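Local coordinates for protein terminal oxygenase component of carbazole 1,9a-dioxygenase (Nocardioides aromaticivorans, PDB 3GCF) that serves as the terminal oxygenase of carbazole 1,9a-dioxygenase, probably passing electrons from its Rieske [2Fe-2S] cluster to a mononuclear iron where oxygen is activated, at residues A[31-36]-A[140-145]; A[82-87]-A[95-100]; A[184-189]-A[364-369]. All blocks are in the same frame, centred on the assembly; numbering follows the deposited sequence.

Interaction 1: residues A[31-36]-A[140-145]; sequences FDNHWH and FVFIGD
F142 lies against W35 across a pair of antiparallel strands, and the phenylalanine shows how one side chain can span three consecutive residues of the partner segment. F142 CB lies almost squarely over the W35 six-membered ring, 3.8 Å from its centroid and 9° off the normal, a CH-pi contact. CG is anti to the backbone N (chi1 -167°), and this carries the ring along the indole instead of off it. F142 CD1 then comes down over the indole face, 3.6 Å from W35 NE1, making an edge-to-face pair with the five-membered ring, the two planes 69° apart. Beyond the indole, F142 CE1 reaches H34 N at 3.7 Å, and the tip, CZ, rests 3.5 Å from N33 C. The indole N-H is satisfied by the backbone carbonyl of H149.

W35 and F142 form a non-hydrogen-bonded pair; on one flank of it, H36 and V141 exchange two backbone bonds, V141 N to H36 O being 2.9 Å. On the other flank, N33 and H34 both face I143, a G1 bulge, with H34 N only weakly bonded to I143 O. Strand 34-40 is an outermost strand of the Rieske-domain sheet within the chain, with 138-143 between it and 129-135. M54 of strand 49-54 packs on H36, V141 and I143, while D32 pairs with G379 in a separate two-stranded sheet.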
loop_
_atom_site.group_PDB
_atom_site.type_symbol
_atom_site.label_atom_id
_atom_site.label_comp_id
_atom_site.label_asym_id
_atom_site.label_seq_id
_atom_site.Cartn_x
_atom_site.Cartn_y
_atom_site.Cartn_z
ATOM N N PHE A 31 11.117 -24.147 -3.914
ATOM C CA PHE A 31 11.911 -25.105 -4.669
ATOM C C PHE A 31 11.032 -25.621 -5.794
ATOM O O PHE A 31 9.987 -26.225 -5.544
ATOM C CB PHE A 31 12.342 -26.281 -3.787
ATOM C CG PHE A 31 13.466 -25.959 -2.842
ATOM C CD1 PHE A 31 14.726 -25.623 -3.327
ATOM C CD2 PHE A 31 13.268 -25.985 -1.469
ATOM C CE1 PHE A 31 15.776 -25.316 -2.453
ATOM C CE2 PHE A 31 14.310 -25.681 -0.588
ATOM C CZ PHE A 31 15.566 -25.346 -1.085
ATOM N N ASP A 32 11.429 -25.371 -7.037
ATOM C CA ASP A 32 10.631 -25.856 -8.150
ATOM C C ASP A 32 11.201 -27.183 -8.655
ATOM O O ASP A 32 12.210 -27.677 -8.131
ATOM C CB ASP A 32 10.521 -24.796 -9.258
ATOM C CG ASP A 32 11.858 -24.422 -9.862
ATOM O OD1 ASP A 32 12.873 -24.407 -9.138
ATOM O OD2 ASP A 32 11.882 -24.118 -11.071
ATOM N N ASN A 33 10.552 -27.750 -9.666
ATOM C CA ASN A 33 10.913 -29.057 -10.193
ATOM C C ASN A 33 10.491 -30.053 -9.114
ATOM O O ASN A 33 11.167 -31.043 -8.840
ATOM C CB ASN A 33 12.409 -29.157 -10.498
ATOM C CG ASN A 33 12.772 -28.502 -11.828
ATOM O OD1 ASN A 33 11.990 -28.540 -12.782
ATOM N ND2 ASN A 33 13.957 -27.912 -11.898
ATOM N N HIS A 34 9.349 -29.747 -8.502
ATOM C CA HIS A 34 8.735 -30.554 -7.455
ATOM C C HIS A 34 7.225 -30.428 -7.610
ATOM O O HIS A 34 6.729 -29.456 -8.186
ATOM C CB HIS A 34 9.096 -30.023 -6.059
ATOM C CG HIS A 34 10.477 -30.372 -5.599
ATOM N ND1 HIS A 34 10.815 -31.630 -5.147
ATOM C CD2 HIS A 34 11.601 -29.623 -5.502
ATOM C CE1 HIS A 34 12.088 -31.640 -4.790
ATOM N NE2 HIS A 34 12.588 -30.434 -4.996
ATOM N N TRP A 35 6.498 -31.412 -7.100
ATOM C CA TRP A 35 5.049 -31.363 -7.122
ATOM C C TRP A 35 4.642 -30.519 -5.912
ATOM O O TRP A 35 5.298 -30.572 -4.865
ATOM C CB TRP A 35 4.447 -32.758 -6.968
ATOM C CG TRP A 35 4.585 -33.646 -8.161
ATOM C CD1 TRP A 35 5.562 -34.572 -8.391
ATOM C CD2 TRP A 35 3.693 -33.717 -9.279
ATOM N NE1 TRP A 35 5.329 -35.221 -9.581
ATOM C CE2 TRP A 35 4.189 -34.714 -10.148
ATOM C CE3 TRP A 35 2.518 -33.032 -9.630
ATOM C CZ2 TRP A 35 3.551 -35.047 -11.351
ATOM C CZ3 TRP A 35 1.882 -33.363 -10.829
ATOM C CH2 TRP A 35 2.403 -34.364 -11.673
ATOM N N HIS A 36 3.574 -29.743 -6.061
ATOM C CA HIS A 36 3.054 -28.903 -4.982
ATOM C C HIS A 36 1.531 -28.925 -5.060
ATOM O O HIS A 36 0.967 -28.932 -6.149
ATOM C CB HIS A 36 3.523 -27.449 -5.141
ATOM C CG HIS A 36 4.974 -27.235 -4.847
ATOM N ND1 HIS A 36 5.480 -27.220 -3.565
ATOM C CD2 HIS A 36 6.027 -27.009 -5.670
ATOM C CE1 HIS A 36 6.781 -26.994 -3.610
ATOM N NE2 HIS A 36 7.139 -26.862 -4.876
ATOM N N PHE A 140 -2.438 -31.866 -7.223
ATOM C CA PHE A 140 -1.023 -31.513 -7.249
ATOM C C PHE A 140 -0.656 -31.027 -8.643
ATOM O O PHE A 140 -1.175 -31.526 -9.644
ATOM C CB PHE A 140 -0.162 -32.725 -6.879
ATOM C CG PHE A 140 -0.305 -33.157 -5.445
ATOM C CD1 PHE A 140 0.409 -32.516 -4.437
ATOM C CD2 PHE A 140 -1.180 -34.184 -5.097
ATOM C CE1 PHE A 140 0.255 -32.890 -3.102
ATOM C CE2 PHE A 140 -1.343 -34.568 -3.761
ATOM C CZ PHE A 140 -0.624 -33.918 -2.760
ATOM N N VAL A 141 0.232 -30.041 -8.698
ATOM C CA VAL A 141 0.689 -29.472 -9.956
ATOM C C VAL A 141 2.213 -29.496 -9.959
ATOM O O VAL A 141 2.845 -29.171 -8.951
ATOM C CB VAL A 141 0.222 -28.004 -10.104
ATOM C CG1 VAL A 141 0.739 -27.423 -11.407
ATOM C CG2 VAL A 141 -1.295 -27.928 -10.051
ATOM N N PHE A 142 2.810 -29.882 -11.081
ATOM C CA PHE A 142 4.260 -29.927 -11.156
ATOM C C PHE A 142 4.786 -28.587 -11.661
ATOM O O PHE A 142 4.516 -28.191 -12.795
ATOM C CB PHE A 142 4.719 -31.053 -12.084
ATOM C CG PHE A 142 6.188 -31.352 -11.981
ATOM C CD1 PHE A 142 6.682 -32.115 -10.925
ATOM C CD2 PHE A 142 7.084 -30.831 -12.907
ATOM C CE1 PHE A 142 8.050 -32.353 -10.790
ATOM C CE2 PHE A 142 8.456 -31.062 -12.783
ATOM C CZ PHE A 142 8.940 -31.827 -11.717
ATOM N N ILE A 143 5.530 -27.889 -10.809
ATOM C CA ILE A 143 6.094 -26.590 -11.157
ATOM C C ILE A 143 7.581 -26.750 -11.472
ATOM O O ILE A 143 8.328 -27.321 -10.678
ATOM C CB ILE A 143 5.960 -25.586 -9.984
ATOM C CG1 ILE A 143 4.515 -25.551 -9.473
ATOM C CG2 ILE A 143 6.401 -24.202 -10.433
ATOM C CD1 ILE A 143 3.509 -25.032 -10.476
ATOM N N GLY A 144 8.010 -26.241 -12.621
ATOM C CA GLY A 144 9.407 -26.346 -13.001
ATOM C C GLY A 144 9.563 -26.647 -14.478
ATOM O O GLY A 144 8.580 -26.935 -15.160
ATOM N N ASP A 145 10.798 -26.596 -14.975
ATOM C CA ASP A 145 11.066 -26.855 -16.386
ATOM C C ASP A 145 11.335 -28.317 -16.712
ATOM O O ASP A 145 11.175 -28.734 -17.856
ATOM C CB ASP A 145 12.259 -26.021 -16.861
ATOM C CG ASP A 145 12.033 -24.530 -16.698
ATOM O OD1 ASP A 145 11.005 -24.018 -17.200
ATOM O OD2 ASP A 145 12.889 -23.865 -16.071
HETATM O O HOH W 1 12.770 -24.830 -13.591
#

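Interaction 2: residues A[82-87]-A[95-100]; sequences FSKEPL and SCWYHG. With FES (Fe2/s2 (inorganic) cluster), chain Q.
F82 turns the edge of its ring to C96, its CE1 3.8 Å from C96 CB, and so touches the CB of a cluster ligand. C96 SG, anti to its own backbone N, binds FE1 of the [2Fe-2S] cluster at 2.3 Å; C75 supplies the second cysteine sulfur on that iron. H99 ND1 holds FE2 at 2.1 Å beside H77, completing the two-cysteine, two-histidine Rieske pattern. One shell out, Y98 N donates to C96 SG over 3.6 Å.

Next comes W97, whose CG lies between the backbone N and the carbonyl carbon (chi1 55°). W97 CB lies 3.4 Å from E85 O, and this torsion swings the indole beside K84 CB, with its N-H bonded to the carbonyl of P81. L87 CD1 closes on W97 CA at 3.6 Å. The two loops are joined further by a nearly straight bond from S95 N to L87 O, and by a water that donates to both E85 O and S95 O.

The sulfur thus receives an N-H bond, which in Rieske proteins is thought to favour the reduced cluster. H99 NE2 is hydrogen-bonded to D186 of a neighbouring subunit, a geometry consistent with electrons leaving the cluster across the subunit boundary.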
loop_
_atom_site.group_PDB
_atom_site.type_symbol
_atom_site.label_atom_id
_atom_site.label_comp_id
_atom_site.label_asym_id
_atom_site.label_seq_id
_atom_site.Cartn_x
_atom_site.Cartn_y
_atom_site.Cartn_z
ATOM N N PHE A 82 -7.120 -15.164 -17.508
ATOM C CA PHE A 82 -8.430 -15.670 -17.901
ATOM C C PHE A 82 -9.369 -15.602 -16.703
ATOM O O PHE A 82 -10.582 -15.421 -16.862
ATOM C CB PHE A 82 -8.342 -17.132 -18.358
ATOM C CG PHE A 82 -7.327 -17.380 -19.435
ATOM C CD1 PHE A 82 -7.405 -16.717 -20.654
ATOM C CD2 PHE A 82 -6.299 -18.294 -19.234
ATOM C CE1 PHE A 82 -6.471 -16.961 -21.663
ATOM C CE2 PHE A 82 -5.362 -18.542 -20.233
ATOM C CZ PHE A 82 -5.449 -17.875 -21.450
ATOM N N SER A 83 -8.799 -15.759 -15.506
ATOM C CA SER A 83 -9.584 -15.752 -14.277
ATOM C C SER A 83 -10.426 -14.493 -14.060
ATOM O O SER A 83 -11.363 -14.514 -13.268
ATOM C CB SER A 83 -8.683 -16.024 -13.060
ATOM O OG SER A 83 -7.590 -15.129 -12.994
ATOM N N LYS A 84 -10.109 -13.403 -14.754
ATOM C CA LYS A 84 -10.916 -12.188 -14.626
ATOM C C LYS A 84 -12.345 -12.522 -15.054
ATOM O O LYS A 84 -13.306 -11.990 -14.503
ATOM C CB LYS A 84 -10.383 -11.066 -15.531
ATOM C CG LYS A 84 -9.042 -10.485 -15.107
ATOM C CD LYS A 84 -9.163 -9.603 -13.866
ATOM C CE LYS A 84 -7.801 -9.016 -13.487
ATOM N NZ LYS A 84 -7.902 -7.902 -12.497
ATOM N N GLU A 85 -12.467 -13.400 -16.049
ATOM C CA GLU A 85 -13.761 -13.826 -16.579
ATOM C C GLU A 85 -13.495 -15.075 -17.421
ATOM O O GLU A 85 -13.465 -15.022 -18.651
ATOM C CB GLU A 85 -14.370 -12.714 -17.443
ATOM C CG GLU A 85 -15.743 -13.042 -18.028
ATOM C CD GLU A 85 -16.335 -11.890 -18.833
ATOM O OE1 GLU A 85 -16.818 -10.910 -18.229
ATOM O OE2 GLU A 85 -16.311 -11.960 -20.077
ATOM N N PRO A 86 -13.294 -16.223 -16.755
ATOM C CA PRO A 86 -13.014 -17.496 -17.426
ATOM C C PRO A 86 -14.149 -17.974 -18.319
ATOM O O PRO A 86 -15.307 -17.996 -17.910
ATOM C CB PRO A 86 -12.726 -18.438 -16.259
ATOM C CG PRO A 86 -13.641 -17.916 -15.190
ATOM C CD PRO A 86 -13.482 -16.418 -15.304
ATOM N N LEU A 87 -13.808 -18.356 -19.545
ATOM C CA LEU A 87 -14.806 -18.814 -20.499
ATOM C C LEU A 87 -14.452 -20.157 -21.108
ATOM O O LEU A 87 -13.286 -20.456 -21.352
ATOM C CB LEU A 87 -14.962 -17.788 -21.630
ATOM C CG LEU A 87 -15.445 -16.383 -21.273
ATOM C CD1 LEU A 87 -15.315 -15.491 -22.493
ATOM C CD2 LEU A 87 -16.897 -16.428 -20.797
ATOM N N SER A 95 -11.295 -20.111 -23.400
ATOM C CA SER A 95 -11.332 -18.968 -24.307
ATOM C C SER A 95 -11.119 -17.678 -23.531
ATOM O O SER A 95 -11.752 -17.460 -22.501
ATOM C CB SER A 95 -12.677 -18.905 -25.042
ATOM O OG SER A 95 -12.809 -19.955 -25.992
ATOM N N CYS A 96 -10.222 -16.831 -24.025
ATOM C CA CYS A 96 -9.945 -15.563 -23.365
ATOM C C CYS A 96 -11.163 -14.661 -23.524
ATOM O O CYS A 96 -11.767 -14.607 -24.591
ATOM C CB CYS A 96 -8.717 -14.896 -23.990
ATOM S SG CYS A 96 -8.184 -13.368 -23.167
ATOM N N TRP A 97 -11.518 -13.963 -22.451
ATOM C CA TRP A 97 -12.658 -13.055 -22.436
ATOM C C TRP A 97 -12.438 -11.769 -23.236
ATOM O O TRP A 97 -13.395 -11.058 -23.534
ATOM C CB TRP A 97 -12.982 -12.648 -20.995
ATOM C CG TRP A 97 -11.788 -12.061 -20.268
ATOM C CD1 TRP A 97 -10.893 -12.733 -19.482
ATOM C CD2 TRP A 97 -11.332 -10.699 -20.313
ATOM N NE1 TRP A 97 -9.909 -11.876 -19.035
ATOM C CE2 TRP A 97 -10.155 -10.623 -19.531
ATOM C CE3 TRP A 97 -11.802 -9.535 -20.942
ATOM C CZ2 TRP A 97 -9.440 -9.428 -19.360
ATOM C CZ3 TRP A 97 -11.091 -8.348 -20.774
ATOM C CH2 TRP A 97 -9.923 -8.305 -19.989
ATOM N N TYR A 98 -11.191 -11.464 -23.578
ATOM C CA TYR A 98 -10.899 -10.214 -24.277
ATOM C C TYR A 98 -11.089 -10.221 -25.798
ATOM O O TYR A 98 -11.914 -9.464 -26.308
ATOM C CB TYR A 98 -9.485 -9.747 -23.907
ATOM C CG TYR A 98 -9.281 -8.245 -23.952
ATOM C CD1 TYR A 98 -10.367 -7.368 -24.045
ATOM C CD2 TYR A 98 -7.999 -7.698 -23.920
ATOM C CE1 TYR A 98 -10.175 -5.985 -24.111
ATOM C CE2 TYR A 98 -7.798 -6.321 -23.985
ATOM C CZ TYR A 98 -8.889 -5.470 -24.084
ATOM O OH TYR A 98 -8.685 -4.108 -24.172
ATOM N N HIS A 99 -10.337 -11.052 -26.521
ATOM C CA HIS A 99 -10.474 -11.123 -27.979
ATOM C C HIS A 99 -10.815 -12.539 -28.450
ATOM O O HIS A 99 -10.714 -12.846 -29.640
ATOM C CB HIS A 99 -9.192 -10.673 -28.695
ATOM C CG HIS A 99 -8.685 -9.333 -28.263
ATOM N ND1 HIS A 99 -7.857 -9.167 -27.174
ATOM C CD2 HIS A 99 -8.884 -8.096 -28.777
ATOM C CE1 HIS A 99 -7.568 -7.885 -27.036
ATOM N NE2 HIS A 99 -8.179 -7.213 -27.996
ATOM N N GLY A 100 -11.191 -13.407 -27.514
ATOM C CA GLY A 100 -11.555 -14.766 -27.881
ATOM C C GLY A 100 -10.465 -15.769 -28.233
ATOM O O GLY A 100 -10.768 -16.835 -28.767
HETATM FE FE1 FES Q . -6.626 -12.616 -24.615
HETATM FE FE2 FES Q . -6.571 -10.679 -26.499
HETATM S S1 FES Q . -7.467 -12.681 -26.696
HETATM S S2 FES Q . -5.675 -10.633 -24.369
HETATM O O HOH W 2 -15.888 -11.733 -22.809
HETATM O O HOH W 3 -11.260 -16.142 -20.230
#

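Interaction 3: residues A[184-189]-A[364-369]; sequences GFDTTH and MCIVKW. With FE2 (Fe (II) ion), chain P.
C365 stands over one face of the F185 ring, its SG 4.1 Å from the ring centroid and 25° off the normal, a sulfur-aromatic contact displaced toward the rim. The same cysteine also meets the edge: C365 O lies in the ring plane, 3.2 Å from F185 CE2. One helical residue therefore holds the ring from two directions, and F185, with CG anti to its backbone N (chi1 -165°), is brought up to the helix. I366 approaches the backbone instead, its CG1 3.2 Å from F185 O, and its CD1 runs on toward the carboxylate of D186. W369 adds only its CB, 4.3 Å from F185 CE2; its indole leads away to Y24.

No hydrogen bond crosses this contact; the polar order lies within 184-189. D186 OD1 is gripped twice, by T188 N at 3.0 Å, nearly along the C-O axis, and by H189 N, which comes from above the carboxylate plane. The first of these makes an Asx turn. D186 O accepts H189 ND1 at 2.8 Å, in the plane of the imidazole, which fixes the ring's rotation and turns NE2 to the iron, 2.1 Å away. H193, D337 and two waters also bind that iron, the two-histidine, one-carboxylate arrangement of Rieske oxygenases. The other carboxylate oxygen of D186 faces a neighbouring subunit.

F185 is the first residue past helix 177-184, where E182 and V181 pack on I366 and W369. V229 and D231 of strand 228-231 touch F185, and M218 of strand 218-221 lies against C365, so that helix 364-376 packs against both the iron-bearing loop and the catalytic-domain sheet.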
loop_
_atom_site.group_PDB
_atom_site.type_symbol
_atom_site.label_atom_id
_atom_site.label_comp_id
_atom_site.label_asym_id
_atom_site.label_seq_id
_atom_site.Cartn_x
_atom_site.Cartn_y
_atom_site.Cartn_z
ATOM N N GLY A 184 6.056 -25.169 11.501
ATOM C CA GLY A 184 5.442 -26.478 11.632
ATOM C C GLY A 184 6.419 -27.466 12.246
ATOM O O GLY A 184 6.055 -28.236 13.128
ATOM N N PHE A 185 7.668 -27.419 11.789
ATOM C CA PHE A 185 8.732 -28.317 12.251
ATOM C C PHE A 185 9.548 -27.674 13.377
ATOM O O PHE A 185 10.773 -27.571 13.285
ATOM C CB PHE A 185 9.650 -28.637 11.064
ATOM C CG PHE A 185 10.571 -29.800 11.292
ATOM C CD1 PHE A 185 10.075 -31.032 11.706
ATOM C CD2 PHE A 185 11.939 -29.669 11.074
ATOM C CE1 PHE A 185 10.926 -32.114 11.899
ATOM C CE2 PHE A 185 12.799 -30.749 11.264
ATOM C CZ PHE A 185 12.293 -31.972 11.676
ATOM N N ASP A 186 8.866 -27.252 14.437
ATOM C CA ASP A 186 9.510 -26.592 15.570
ATOM C C ASP A 186 8.979 -27.278 16.823
ATOM O O ASP A 186 7.788 -27.195 17.110
ATOM C CB ASP A 186 9.129 -25.109 15.558
ATOM C CG ASP A 186 9.831 -24.312 16.631
ATOM O OD1 ASP A 186 9.863 -24.767 17.792
ATOM O OD2 ASP A 186 10.335 -23.214 16.312
ATOM N N THR A 187 9.858 -27.944 17.572
ATOM C CA THR A 187 9.428 -28.694 18.750
ATOM C C THR A 187 9.210 -27.939 20.065
ATOM O O THR A 187 8.730 -28.526 21.039
ATOM C CB THR A 187 10.379 -29.888 19.020
ATOM O OG1 THR A 187 11.649 -29.403 19.462
ATOM C CG2 THR A 187 10.579 -30.704 17.748
ATOM N N THR A 188 9.547 -26.654 20.111
ATOM C CA THR A 188 9.325 -25.892 21.336
ATOM C C THR A 188 8.356 -24.716 21.156
ATOM O O THR A 188 7.980 -24.068 22.131
ATOM C CB THR A 188 10.656 -25.379 21.950
ATOM O OG1 THR A 188 11.322 -24.507 21.027
ATOM C CG2 THR A 188 11.564 -26.551 22.284
ATOM N N HIS A 189 7.933 -24.448 19.924
ATOM C CA HIS A 189 7.000 -23.351 19.693
ATOM C C HIS A 189 5.614 -23.702 20.252
ATOM O O HIS A 189 4.766 -22.822 20.420
ATOM C CB HIS A 189 6.861 -23.050 18.191
ATOM C CG HIS A 189 5.747 -23.801 17.524
ATOM N ND1 HIS A 189 5.842 -25.134 17.183
ATOM C CD2 HIS A 189 4.493 -23.415 17.183
ATOM C CE1 HIS A 189 4.696 -25.535 16.659
ATOM N NE2 HIS A 189 3.861 -24.511 16.648
ATOM N N MET A 364 18.033 -27.402 16.125
ATOM C CA MET A 364 18.891 -28.215 15.275
ATOM C C MET A 364 18.116 -29.022 14.241
ATOM O O MET A 364 18.634 -29.303 13.162
ATOM C CB MET A 364 19.764 -29.150 16.117
ATOM C CG MET A 364 20.839 -28.417 16.907
ATOM S SD MET A 364 21.844 -27.324 15.850
ATOM C CE MET A 364 21.267 -25.658 16.376
ATOM N N CYS A 365 16.882 -29.406 14.554
ATOM C CA CYS A 365 16.123 -30.167 13.573
ATOM C C CYS A 365 15.830 -29.256 12.380
ATOM O O CYS A 365 15.803 -29.707 11.237
ATOM C CB CYS A 365 14.825 -30.734 14.172
ATOM S SG CYS A 365 13.580 -29.554 14.746
ATOM N N ILE A 366 15.642 -27.966 12.646
ATOM C CA ILE A 366 15.379 -27.014 11.574
ATOM C C ILE A 366 16.665 -26.792 10.778
ATOM O O ILE A 366 16.633 -26.642 9.557
ATOM C CB ILE A 366 14.859 -25.672 12.137
ATOM C CG1 ILE A 366 13.442 -25.869 12.683
ATOM C CG2 ILE A 366 14.876 -24.592 11.051
ATOM C CD1 ILE A 366 12.895 -24.670 13.421
ATOM N N VAL A 367 17.798 -26.781 11.473
ATOM C CA VAL A 367 19.083 -26.601 10.808
ATOM C C VAL A 367 19.355 -27.775 9.869
ATOM O O VAL A 367 19.866 -27.585 8.767
ATOM C CB VAL A 367 20.242 -26.494 11.824
ATOM C CG1 VAL A 367 21.585 -26.534 11.093
ATOM C CG2 VAL A 367 20.111 -25.207 12.617
ATOM N N LYS A 368 19.018 -28.984 10.305
ATOM C CA LYS A 368 19.227 -30.166 9.470
ATOM C C LYS A 368 18.334 -30.085 8.243
ATOM O O LYS A 368 18.733 -30.485 7.151
ATOM C CB LYS A 368 18.911 -31.450 10.244
ATOM C CG LYS A 368 19.901 -31.768 11.346
ATOM C CD LYS A 368 19.531 -33.054 12.054
ATOM C CE LYS A 368 20.378 -33.250 13.301
ATOM N NZ LYS A 368 21.818 -33.282 12.960
ATOM N N TRP A 369 17.121 -29.570 8.435
ATOM C CA TRP A 369 16.169 -29.416 7.338
ATOM C C TRP A 369 16.670 -28.394 6.318
ATOM O O TRP A 369 16.575 -28.617 5.113
ATOM C CB TRP A 369 14.787 -29.004 7.881
ATOM C CG TRP A 369 14.024 -28.055 6.987
ATOM C CD1 TRP A 369 13.847 -26.713 7.181
ATOM C CD2 TRP A 369 13.401 -28.362 5.730
ATOM N NE1 TRP A 369 13.160 -26.165 6.124
ATOM C CE2 TRP A 369 12.876 -27.153 5.218
ATOM C CE3 TRP A 369 13.242 -29.539 4.985
ATOM C CZ2 TRP A 369 12.201 -27.086 3.990
ATOM C CZ3 TRP A 369 12.571 -29.471 3.759
ATOM C CH2 TRP A 369 12.062 -28.252 3.277
HETATM FE FE FE2 P . 1.911 -24.676 15.828
HETATM O O HOH W 4 1.515 -26.714 15.776
HETATM O O HOH W 5 2.928 -25.103 14.137
#

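Interactions 1 and 3 are buried, whereas interaction 2 is partly exposed; interactions 2 and 3 both adjoin another subunit, which interaction 1 does not. They share no strand or helix. Interaction 1 relies on backbone pairing and aromatic packing between strands, away from any metal; interaction 3 joins a loop to a helix by apolar, sulfur-aromatic and carbonyl contacts, with no hydrogen bond across it; interaction 2 mixes one backbone bond, bridging water and packing against a cluster ligand. Within one chain the centres of interactions 2 and 3 lie about 44 Å apart, yet both hold metal ligands. The trimer brings 95-100 of one subunit against 184-189 of another, making these two distant sites neighbours.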